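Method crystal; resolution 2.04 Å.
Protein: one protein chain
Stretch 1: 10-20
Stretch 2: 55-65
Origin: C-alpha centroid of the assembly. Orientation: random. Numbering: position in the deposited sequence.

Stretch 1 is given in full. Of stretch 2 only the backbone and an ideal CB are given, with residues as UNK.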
# COMPACT_ATOMS: atom_id res chain seq x y z
N SER A 10 0.28 5.14 11.41
CA SER A 10 0.62 5.94 10.25
C SER A 10 -0.08 5.36 9.02
O SER A 10 0.07 4.18 8.71
CB SER A 10 2.15 5.89 10.01
OG SER A 10 2.48 6.61 8.83
N VAL A 11 -0.81 6.18 8.29
CA VAL A 11 -1.51 5.71 7.08
C VAL A 11 -1.08 6.59 5.94
O VAL A 11 -1.25 7.82 6.01
CB VAL A 11 -3.05 5.75 7.19
CG1 VAL A 11 -3.67 4.99 6.03
CG2 VAL A 11 -3.53 5.12 8.48
N ARG A 12 -0.45 5.99 4.94
CA ARG A 12 0.14 6.73 3.84
C ARG A 12 -0.38 6.24 2.50
O ARG A 12 -0.73 5.07 2.36
CB ARG A 12 1.68 6.58 3.85
CG ARG A 12 2.34 7.31 5.01
CD ARG A 12 3.86 7.16 4.94
NE ARG A 12 4.26 5.78 5.19
CZ ARG A 12 5.46 5.29 4.89
NH1 ARG A 12 6.31 5.99 4.15
NH2 ARG A 12 5.80 4.08 5.30
N MET A 13 -0.37 7.16 1.54
CA MET A 13 -0.88 6.89 0.22
C MET A 13 -0.01 7.62 -0.78
O MET A 13 0.27 8.79 -0.61
CB MET A 13 -2.34 7.37 0.06
CG MET A 13 -2.93 7.19 -1.35
SD MET A 13 -2.68 8.59 -2.48
CE MET A 13 -3.62 9.87 -1.71
N ARG A 14 0.20 7.01 -1.93
CA ARG A 14 0.63 7.75 -3.06
C ARG A 14 0.02 7.19 -4.34
O ARG A 14 -0.33 6.01 -4.43
CB ARG A 14 2.15 7.69 -3.12
CG ARG A 14 2.68 6.29 -3.24
CD ARG A 14 4.17 6.31 -2.93
NE ARG A 14 4.84 5.06 -3.28
CZ ARG A 14 5.77 4.49 -2.53
NH1 ARG A 14 6.10 5.00 -1.33
NH2 ARG A 14 6.35 3.38 -2.95
N ALA A 15 -0.05 8.05 -5.34
CA ALA A 15 -0.71 7.69 -6.57
C ALA A 15 -0.01 8.36 -7.72
O ALA A 15 0.44 9.50 -7.62
CB ALA A 15 -2.19 8.10 -6.53
N SER A 16 -0.02 7.68 -8.86
CA SER A 16 0.62 8.19 -10.05
C SER A 16 -0.07 7.71 -11.31
O SER A 16 -0.91 6.82 -11.26
CB SER A 16 2.09 7.76 -10.07
OG SER A 16 2.18 6.36 -9.98
N MET A 17 0.25 8.34 -12.43
CA MET A 17 -0.18 7.85 -13.72
C MET A 17 1.00 7.62 -14.65
O MET A 17 2.10 8.19 -14.46
CB MET A 17 -1.24 8.78 -14.34
CG MET A 17 -0.78 10.18 -14.70
SD MET A 17 -2.14 11.09 -15.48
CE MET A 17 -1.84 10.65 -17.20
N ASN A 18 0.78 6.72 -15.61
CA ASN A 18 1.82 6.12 -16.47
C ASN A 18 2.88 5.38 -15.66
O ASN A 18 4.07 5.68 -15.74
CB ASN A 18 2.49 7.16 -17.38
CG ASN A 18 1.50 8.09 -18.05
OD1 ASN A 18 1.70 9.30 -18.08
ND2 ASN A 18 0.41 7.53 -18.56
N GLY A 19 2.41 4.42 -14.86
CA GLY A 19 3.29 3.63 -14.00
C GLY A 19 3.22 4.10 -12.55
O GLY A 19 2.47 5.03 -12.25
N SER A 20 4.03 3.48 -11.69
CA SER A 20 4.39 4.01 -10.35
C SER A 20 5.21 5.31 -10.37
O SER A 20 6.08 5.51 -11.22
CB SER A 20 5.15 2.94 -9.56
OG SER A 20 6.51 2.89 -9.97
N UNK A 55 -7.34 16.64 -9.37
CA UNK A 55 -7.31 17.53 -10.52
C UNK A 55 -6.08 17.32 -11.42
O UNK A 55 -6.04 17.83 -12.53
CB UNK A 55 -7.35 18.98 -10.04
N UNK A 56 -5.03 16.66 -10.92
CA UNK A 56 -3.89 16.37 -11.76
C UNK A 56 -4.15 15.13 -12.64
O UNK A 56 -3.32 14.75 -13.44
CB UNK A 56 -2.65 16.16 -10.89
N UNK A 57 -5.32 14.51 -12.49
CA UNK A 57 -5.73 13.40 -13.35
C UNK A 57 -6.00 12.10 -12.59
O UNK A 57 -5.80 12.01 -11.37
CB UNK A 57 -4.65 13.15 -14.41
N UNK A 58 -6.34 11.07 -13.34
CA UNK A 58 -6.74 9.77 -12.78
C UNK A 58 -5.51 8.85 -12.69
O UNK A 58 -4.78 8.69 -13.66
CB UNK A 58 -7.83 9.12 -13.63
N UNK A 59 -5.24 8.28 -11.51
CA UNK A 59 -4.08 7.40 -11.34
C UNK A 59 -4.28 6.02 -11.97
O UNK A 59 -5.42 5.59 -12.16
CB UNK A 59 -3.77 7.24 -9.85
N UNK A 60 -3.19 5.42 -12.44
CA UNK A 60 -3.22 4.00 -12.80
C UNK A 60 -2.43 3.16 -11.81
O UNK A 60 -2.29 1.95 -12.00
CB UNK A 60 -2.67 3.80 -14.21
N UNK A 61 -1.94 3.80 -10.75
CA UNK A 61 -1.15 3.14 -9.74
C UNK A 61 -1.36 3.83 -8.41
O UNK A 61 -1.39 5.06 -8.35
CB UNK A 61 0.33 3.13 -10.12
N UNK A 62 -1.62 3.06 -7.37
CA UNK A 62 -1.76 3.63 -6.03
C UNK A 62 -1.37 2.61 -4.99
O UNK A 62 -1.61 1.42 -5.15
CB UNK A 62 -3.19 4.12 -5.79
N UNK A 63 -0.69 3.10 -3.96
CA UNK A 63 -0.39 2.35 -2.76
C UNK A 63 -0.97 3.02 -1.53
O UNK A 63 -0.82 4.22 -1.35
CB UNK A 63 1.12 2.18 -2.60
N UNK A 64 -1.46 2.23 -0.60
CA UNK A 64 -1.94 2.74 0.67
C UNK A 64 -1.43 1.77 1.69
O UNK A 64 -1.50 0.56 1.49
CB UNK A 64 -3.46 2.89 0.72
N UNK A 65 -0.83 2.29 2.75
CA UNK A 65 -0.19 1.46 3.74
C UNK A 65 -0.53 1.99 5.14
O UNK A 65 -0.58 3.19 5.35
CB UNK A 65 1.32 1.42 3.51

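Residues 10-17 form a strand, and 61-65 runs antiparallel to it, so side chains of the second stretch alternate between the face carrying Met13 and Ala15 and the face carrying Arg12, Arg14 and Ser16.

Position 55 is out of reach of stretch 1 and almost any residue would serve; it is serine. Position 56, pointing sideways with nothing near its CB, is equally permissive; it is arginine, bonded elsewhere in the structure. At 57, phi/psi of 120/-178 would jam a CB against the preceding carbonyl, and that CB would also lie 3.4 Å from Met17 SD. Glycine is called for and found. Position 58 points away into space free of stretch 1, suiting a long polar chain; it is lysine.

At 59 the ideal CB lies 3.8 Å from Ala15 CB, and phi is -75°. A small or compact apolar residue fits, proline among them. Proline it is, its CB 3.8 Å from Ala15 CB; its lack of an N-H costs no bond to stretch 1.

Position 60 points sideways, but the turn at Asn18 and Gly19 presents two backbone N-H groups close by. A short acceptor such as Asp or Asn would suit. The residue is aspartate: OD2 accepts from Asn18 N at 2.7 Å and OD1 from Gly19 N at 3.1 Å, tying down the turn, while its own N donates to Ser16 O at 2.9 Å.

Position 61 shares a face with Ser16, its CB near Gly19 O and Ser20 N. A broad, flat side chain could cover this turn. Phenylalanine does so: Ser20 CB sits 3.7 Å from the ring centroid, over the face, in a CH-pi contact.

Position 62 lies on the face of Ala15 and Met13. Alanine leaves room, so a long apolar chain suits. Methionine reaches Met13 CG with its CG at 3.9 Å and Ala15 CB with its CE at 4.0 Å.

Position 63 pairs with Arg14, whose guanidinium swings nearer; an acid or amide would suit. Glutamine places OE1 over one face of that guanidinium, a position from which it makes no hydrogen bond to Arg14.

Position 64 returns to the Met13 face, where a branched apolar residue is apt. Isoleucine sets CG1 4.0 Å from Met13 CG and CG2 4.3 Å from Val11 CG1.

Position 65 pairs with Arg12 through two backbone hydrogen bonds, beside its guanidinium; a long acceptor, Glu or Gln, fits. In glutamine, OE1 takes a weak hydrogen bond from Arg12 NH2 at 2.9 Å, and a water bridges it to Arg12 NE.

Stretch 2, residues 55-65: SRGKPDFMQIQ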
# COMPACT_ATOMS: atom_id res chain seq x y z
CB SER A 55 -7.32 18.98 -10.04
OG SER A 55 -6.11 19.32 -9.34
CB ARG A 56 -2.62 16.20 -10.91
CG ARG A 56 -2.12 17.51 -10.31
CD ARG A 56 -1.02 17.34 -9.27
NE ARG A 56 0.14 16.62 -9.76
CZ ARG A 56 1.18 17.17 -10.38
NH1 ARG A 56 1.17 18.46 -10.67
NH2 ARG A 56 2.16 16.40 -10.84
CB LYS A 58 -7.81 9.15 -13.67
CG LYS A 58 -7.87 7.63 -13.63
CD LYS A 58 -8.70 7.06 -14.77
CE LYS A 58 -8.25 5.65 -15.13
NZ LYS A 58 -9.25 4.97 -16.00
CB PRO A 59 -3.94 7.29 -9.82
CG PRO A 59 -5.30 7.53 -9.30
CD PRO A 59 -5.97 8.49 -10.25
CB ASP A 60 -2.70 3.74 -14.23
CG ASP A 60 -1.39 4.40 -14.50
OD1 ASP A 60 -0.45 4.26 -13.68
OD2 ASP A 60 -1.30 5.06 -15.56
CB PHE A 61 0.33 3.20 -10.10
CG PHE A 61 1.19 2.64 -9.05
CD1 PHE A 61 1.50 3.39 -7.92
CD2 PHE A 61 1.54 1.30 -9.08
CE1 PHE A 61 2.25 2.84 -6.91
CE2 PHE A 61 2.31 0.75 -8.07
CZ PHE A 61 2.63 1.51 -6.97
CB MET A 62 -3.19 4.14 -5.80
CG MET A 62 -3.41 4.79 -4.44
SD MET A 62 -5.14 5.22 -4.08
CE MET A 62 -5.54 6.14 -5.57
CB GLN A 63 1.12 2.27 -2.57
CG GLN A 63 1.85 1.61 -3.71
CD GLN A 63 3.34 1.40 -3.42
OE1 GLN A 63 4.10 2.36 -3.20
NE2 GLN A 63 3.78 0.15 -3.48
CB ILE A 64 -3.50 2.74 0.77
CG1 ILE A 64 -4.13 3.51 -0.36
CG2 ILE A 64 -3.92 3.33 2.09
CD1 ILE A 64 -5.65 3.71 -0.25
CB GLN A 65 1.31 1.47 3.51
CG GLN A 65 2.12 0.87 4.64
CD GLN A 65 3.62 1.11 4.49
OE1 GLN A 65 4.28 1.65 5.40
NE2 GLN A 65 4.18 0.69 3.36
O HOH W 1 2.49 3.88 6.66
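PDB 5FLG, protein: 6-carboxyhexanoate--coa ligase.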